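Local coordinates for putative diflavin flavoprotein A 5 (Nostoc sp. PCC 7120, PDB 4FEK) that probably transfers electrons from NADH to oxygen, reducing it to water, and is represented here by its N-terminal metallo-beta-lactamase-like domain of the flavodiiron type, at residues T167-I180 against I219-P233. Residues are numbered along the deposited sequence; the frame is centred on the assembly and turned at random.
Sequences TQILYTDKIFGAHI and ISDLQVRLYAVGHGP. With PO4 (phosphate ion), chain E.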
# COMPACT_ATOMS: atom_id res chain seq x y z
N THR A 167 -15.25 -1.40 6.65
CA THR A 167 -14.78 -2.76 6.46
C THR A 167 -13.71 -3.15 7.49
O THR A 167 -13.32 -4.32 7.58
CB THR A 167 -14.18 -2.90 5.05
OG1 THR A 167 -13.00 -2.08 4.96
CG2 THR A 167 -15.18 -2.45 3.97
N GLN A 168 -13.23 -2.18 8.26
CA GLN A 168 -12.14 -2.39 9.23
C GLN A 168 -10.87 -2.93 8.58
O GLN A 168 -10.12 -3.72 9.17
CB GLN A 168 -12.59 -3.26 10.41
CG GLN A 168 -13.86 -2.71 11.05
CD GLN A 168 -14.22 -3.36 12.36
OE1 GLN A 168 -14.15 -4.58 12.51
NE2 GLN A 168 -14.64 -2.55 13.31
N ILE A 169 -10.63 -2.49 7.36
CA ILE A 169 -9.41 -2.85 6.65
C ILE A 169 -8.42 -1.69 6.83
O ILE A 169 -8.76 -0.52 6.69
CB ILE A 169 -9.66 -3.08 5.15
CG1 ILE A 169 -10.50 -4.36 4.91
CG2 ILE A 169 -8.35 -3.21 4.40
CD1 ILE A 169 -10.83 -4.59 3.41
N LEU A 170 -7.18 -2.04 7.16
CA LEU A 170 -6.12 -1.05 7.23
C LEU A 170 -5.19 -1.25 6.04
O LEU A 170 -4.64 -2.34 5.85
CB LEU A 170 -5.36 -1.22 8.55
CG LEU A 170 -4.22 -0.24 8.75
CD1 LEU A 170 -4.80 1.15 8.88
CD2 LEU A 170 -3.41 -0.62 10.01
N TYR A 171 -5.03 -0.20 5.24
CA TYR A 171 -4.18 -0.21 4.05
C TYR A 171 -2.80 0.25 4.51
O TYR A 171 -2.64 1.40 4.91
CB TYR A 171 -4.77 0.70 2.96
CG TYR A 171 -6.16 0.20 2.52
CD1 TYR A 171 -6.29 -0.71 1.47
CD2 TYR A 171 -7.31 0.57 3.21
CE1 TYR A 171 -7.53 -1.20 1.09
CE2 TYR A 171 -8.58 0.07 2.85
CZ TYR A 171 -8.67 -0.82 1.78
OH TYR A 171 -9.90 -1.33 1.41
N THR A 172 -1.82 -0.65 4.47
CA THR A 172 -0.57 -0.43 5.19
C THR A 172 0.61 -0.27 4.25
O THR A 172 1.74 -0.01 4.72
CB THR A 172 -0.24 -1.57 6.18
OG1 THR A 172 -0.03 -2.80 5.47
CG2 THR A 172 -1.35 -1.75 7.20
N ASP A 173 0.36 -0.42 2.94
CA ASP A 173 1.38 -0.21 1.90
C ASP A 173 2.64 -1.02 2.24
O ASP A 173 2.58 -2.25 2.29
CB ASP A 173 1.71 1.29 1.81
CG ASP A 173 2.55 1.65 0.58
OD1 ASP A 173 2.75 0.78 -0.30
OD2 ASP A 173 3.02 2.81 0.51
N LYS A 174 3.78 -0.35 2.50
CA LYS A 174 5.03 -1.07 2.78
C LYS A 174 5.04 -1.85 4.08
O LYS A 174 5.87 -2.74 4.26
CB LYS A 174 6.25 -0.13 2.75
CG LYS A 174 6.56 0.47 1.39
CD LYS A 174 6.97 -0.61 0.38
CE LYS A 174 7.21 0.01 -1.02
NZ LYS A 174 7.86 -0.93 -1.97
N ILE A 175 4.17 -1.51 5.04
CA ILE A 175 4.25 -2.21 6.33
C ILE A 175 3.56 -3.59 6.26
O ILE A 175 2.48 -3.71 5.68
CB ILE A 175 3.67 -1.39 7.49
CG1 ILE A 175 4.07 0.09 7.41
CG2 ILE A 175 4.09 -2.01 8.84
CD1 ILE A 175 5.57 0.33 7.41
N PHE A 176 4.20 -4.59 6.87
CA PHE A 176 3.66 -5.97 7.04
C PHE A 176 3.64 -6.90 5.82
O PHE A 176 2.98 -7.94 5.87
CB PHE A 176 2.22 -5.97 7.60
CG PHE A 176 2.05 -5.23 8.86
CD1 PHE A 176 2.65 -5.67 10.03
CD2 PHE A 176 1.24 -4.10 8.90
CE1 PHE A 176 2.47 -4.99 11.21
CE2 PHE A 176 1.05 -3.42 10.08
CZ PHE A 176 1.67 -3.86 11.23
N GLY A 177 4.34 -6.53 4.74
CA GLY A 177 4.28 -7.34 3.53
C GLY A 177 5.28 -8.47 3.42
O GLY A 177 5.99 -8.83 4.40
N ALA A 178 5.35 -9.05 2.23
CA ALA A 178 6.33 -10.11 1.95
C ALA A 178 6.55 -10.21 0.46
O ALA A 178 5.60 -10.10 -0.31
CB ALA A 178 5.84 -11.46 2.50
N HIS A 179 7.80 -10.38 0.04
CA HIS A 179 8.08 -10.54 -1.39
C HIS A 179 7.96 -11.99 -1.82
O HIS A 179 8.95 -12.73 -1.87
CB HIS A 179 9.42 -9.91 -1.78
CG HIS A 179 9.36 -8.41 -1.86
ND1 HIS A 179 8.52 -7.76 -2.76
CD2 HIS A 179 9.96 -7.45 -1.14
CE1 HIS A 179 8.65 -6.45 -2.60
NE2 HIS A 179 9.51 -6.24 -1.61
N ILE A 180 6.73 -12.37 -2.13
CA ILE A 180 6.45 -13.73 -2.55
C ILE A 180 5.21 -13.72 -3.44
O ILE A 180 4.20 -13.10 -3.12
CB ILE A 180 6.27 -14.67 -1.35
CG1 ILE A 180 5.92 -16.09 -1.81
CG2 ILE A 180 5.20 -14.14 -0.39
CD1 ILE A 180 6.11 -17.14 -0.73
N ILE A 219 -1.46 2.51 15.24
CA ILE A 219 -2.56 1.68 14.77
C ILE A 219 -3.19 0.84 15.88
O ILE A 219 -4.27 0.29 15.69
CB ILE A 219 -2.13 0.76 13.61
CG1 ILE A 219 -1.19 -0.33 14.11
CG2 ILE A 219 -1.50 1.56 12.46
CD1 ILE A 219 -0.68 -1.24 12.99
N SER A 220 -2.52 0.77 17.04
CA SER A 220 -2.96 -0.11 18.13
C SER A 220 -4.38 0.12 18.63
O SER A 220 -5.03 -0.81 19.10
CB SER A 220 -1.97 -0.09 19.31
OG SER A 220 -2.01 1.15 19.98
N ASP A 221 -4.89 1.34 18.54
CA ASP A 221 -6.27 1.58 18.93
C ASP A 221 -7.33 1.23 17.86
O ASP A 221 -8.52 1.33 18.12
CB ASP A 221 -6.46 3.00 19.46
CG ASP A 221 -6.11 3.12 20.94
OD1 ASP A 221 -6.69 2.36 21.75
OD2 ASP A 221 -5.24 3.95 21.28
N LEU A 222 -6.89 0.81 16.68
CA LEU A 222 -7.81 0.47 15.61
C LEU A 222 -8.34 -0.95 15.75
O LEU A 222 -7.61 -1.87 16.13
CB LEU A 222 -7.16 0.63 14.24
CG LEU A 222 -6.77 2.05 13.84
CD1 LEU A 222 -6.22 2.06 12.41
CD2 LEU A 222 -7.98 2.95 13.98
N GLN A 223 -9.61 -1.13 15.43
CA GLN A 223 -10.16 -2.46 15.29
C GLN A 223 -9.98 -2.93 13.84
O GLN A 223 -10.70 -2.47 12.95
CB GLN A 223 -11.63 -2.45 15.67
CG GLN A 223 -12.25 -3.81 15.80
CD GLN A 223 -13.72 -3.72 16.15
OE1 GLN A 223 -14.55 -4.41 15.55
NE2 GLN A 223 -14.04 -2.87 17.12
N VAL A 224 -9.03 -3.84 13.61
CA VAL A 224 -8.64 -4.22 12.25
C VAL A 224 -8.89 -5.70 11.95
O VAL A 224 -8.47 -6.58 12.70
CB VAL A 224 -7.13 -3.94 11.99
CG1 VAL A 224 -6.78 -4.19 10.52
CG2 VAL A 224 -6.76 -2.54 12.39
N ARG A 225 -9.55 -5.96 10.83
CA ARG A 225 -9.82 -7.33 10.40
C ARG A 225 -8.83 -7.79 9.33
O ARG A 225 -8.65 -8.98 9.14
CB ARG A 225 -11.24 -7.44 9.84
CG ARG A 225 -12.33 -7.22 10.88
CD ARG A 225 -13.70 -7.28 10.24
NE ARG A 225 -14.74 -7.53 11.23
CZ ARG A 225 -15.46 -8.65 11.29
NH1 ARG A 225 -15.26 -9.62 10.41
NH2 ARG A 225 -16.38 -8.79 12.24
N LEU A 226 -8.19 -6.84 8.64
CA LEU A 226 -7.28 -7.18 7.55
C LEU A 226 -6.20 -6.12 7.40
O LEU A 226 -6.51 -4.91 7.44
CB LEU A 226 -8.06 -7.28 6.23
CG LEU A 226 -7.27 -7.71 4.99
CD1 LEU A 226 -7.08 -9.21 5.00
CD2 LEU A 226 -7.96 -7.24 3.70
N TYR A 227 -4.95 -6.56 7.22
CA TYR A 227 -3.91 -5.66 6.71
C TYR A 227 -3.86 -5.83 5.20
O TYR A 227 -3.36 -6.84 4.69
CB TYR A 227 -2.50 -5.98 7.28
CG TYR A 227 -2.29 -5.70 8.75
CD1 TYR A 227 -3.03 -4.73 9.41
CD2 TYR A 227 -1.31 -6.38 9.47
CE1 TYR A 227 -2.82 -4.46 10.75
CE2 TYR A 227 -1.09 -6.11 10.82
CZ TYR A 227 -1.84 -5.15 11.45
OH TYR A 227 -1.62 -4.89 12.80
N ALA A 228 -4.38 -4.83 4.49
CA ALA A 228 -4.29 -4.78 3.04
C ALA A 228 -2.92 -4.22 2.67
O ALA A 228 -2.78 -3.02 2.42
CB ALA A 228 -5.40 -3.91 2.48
N VAL A 229 -1.94 -5.10 2.65
CA VAL A 229 -0.54 -4.74 2.47
C VAL A 229 -0.18 -4.46 1.00
O VAL A 229 -0.91 -4.85 0.11
CB VAL A 229 0.36 -5.87 2.96
CG1 VAL A 229 0.03 -6.20 4.44
CG2 VAL A 229 0.19 -7.13 2.05
N GLY A 230 0.96 -3.81 0.78
CA GLY A 230 1.43 -3.48 -0.54
C GLY A 230 2.07 -4.64 -1.29
O GLY A 230 2.06 -4.66 -2.51
N HIS A 231 2.62 -5.62 -0.56
CA HIS A 231 3.34 -6.71 -1.21
C HIS A 231 2.98 -8.05 -0.61
O HIS A 231 3.05 -8.24 0.59
CB HIS A 231 4.87 -6.55 -1.13
CG HIS A 231 5.41 -5.32 -1.80
ND1 HIS A 231 5.38 -5.14 -3.17
CD2 HIS A 231 6.01 -4.22 -1.29
CE1 HIS A 231 5.92 -3.97 -3.47
NE2 HIS A 231 6.30 -3.39 -2.34
N GLY A 232 2.66 -9.02 -1.47
CA GLY A 232 2.39 -10.36 -0.99
C GLY A 232 0.94 -10.62 -0.64
O GLY A 232 0.05 -9.87 -1.00
N PRO A 233 0.69 -11.72 0.07
CA PRO A 233 -0.64 -12.07 0.56
C PRO A 233 -1.18 -11.06 1.57
O PRO A 233 -0.43 -10.50 2.38
CB PRO A 233 -0.43 -13.44 1.24
CG PRO A 233 1.05 -13.54 1.46
CD PRO A 233 1.74 -12.68 0.46
P PO4 E . 8.70 1.50 -4.82
O1 PO4 E . 7.84 2.24 -5.86
O2 PO4 E . 10.03 1.25 -5.45
O3 PO4 E . 8.83 2.44 -3.65
O4 PO4 E . 8.01 0.20 -4.48
O HOH W 1 -1.95 -0.74 1.05
O HOH W 2 3.93 -4.67 1.85
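Ala228 tucks its methyl into the corner where Ile169 and Tyr171 meet, a place suited to one carbon: CB lies 3.6 Å from CG2 of Ile169 and touches CD1 of Tyr171, whose ring has that isoleucine methyl over one face, toward the rim. Leu226 runs alongside Ile169, CD2 against CD1, branched aliphatic chains suiting a buried face that Ile14 covers. On the other sheet face, Leu170 is a forked knob. Its chi1 of -180° swings CG away from the backbone N, and the fork sends CD1 to CD1 of Leu222 and CD2 into the hollow between CG2 of Ile219 and the Tyr227 ring. That ring lies against Phe176 in an offset stack, centroids 4.0 Å apart and planes at 10°, while CD1 of Ile219 meets the phenylalanine's edge.

Strands 169-173 and 226-229 are parallel neighbours at one side of the second sheet of the metallo-beta-lactamase fold, the latter outermost. Leu170 N hydrogen-bonds Leu226 O (3.0 Å).

Beyond them, the type II' turn Thr172 to Ile175 lies against Gly230 and His231. Gly230 N hydrogen-bonds Asp173 O (2.7 Å) where a CB would collide; Gly232 CA likewise packs against Ala178 O. In flavodiiron relatives this end holds the diiron site, to which His87, hydrogen-bonded to Asp173, and His231 probably correspond. His231 has CE1 of His179 centred over one face; ND1 bonds Thr42 O, leaving NE2 to accept an in-plane hydrogen bond from Lys174 NZ (2.9 Å). Bent at chi2 (-65°), the lysine also hydrogen-bonds a phosphate, probably from the crystallisation liquor, which His87, Ser89, Asn91 and Arg92 hold too.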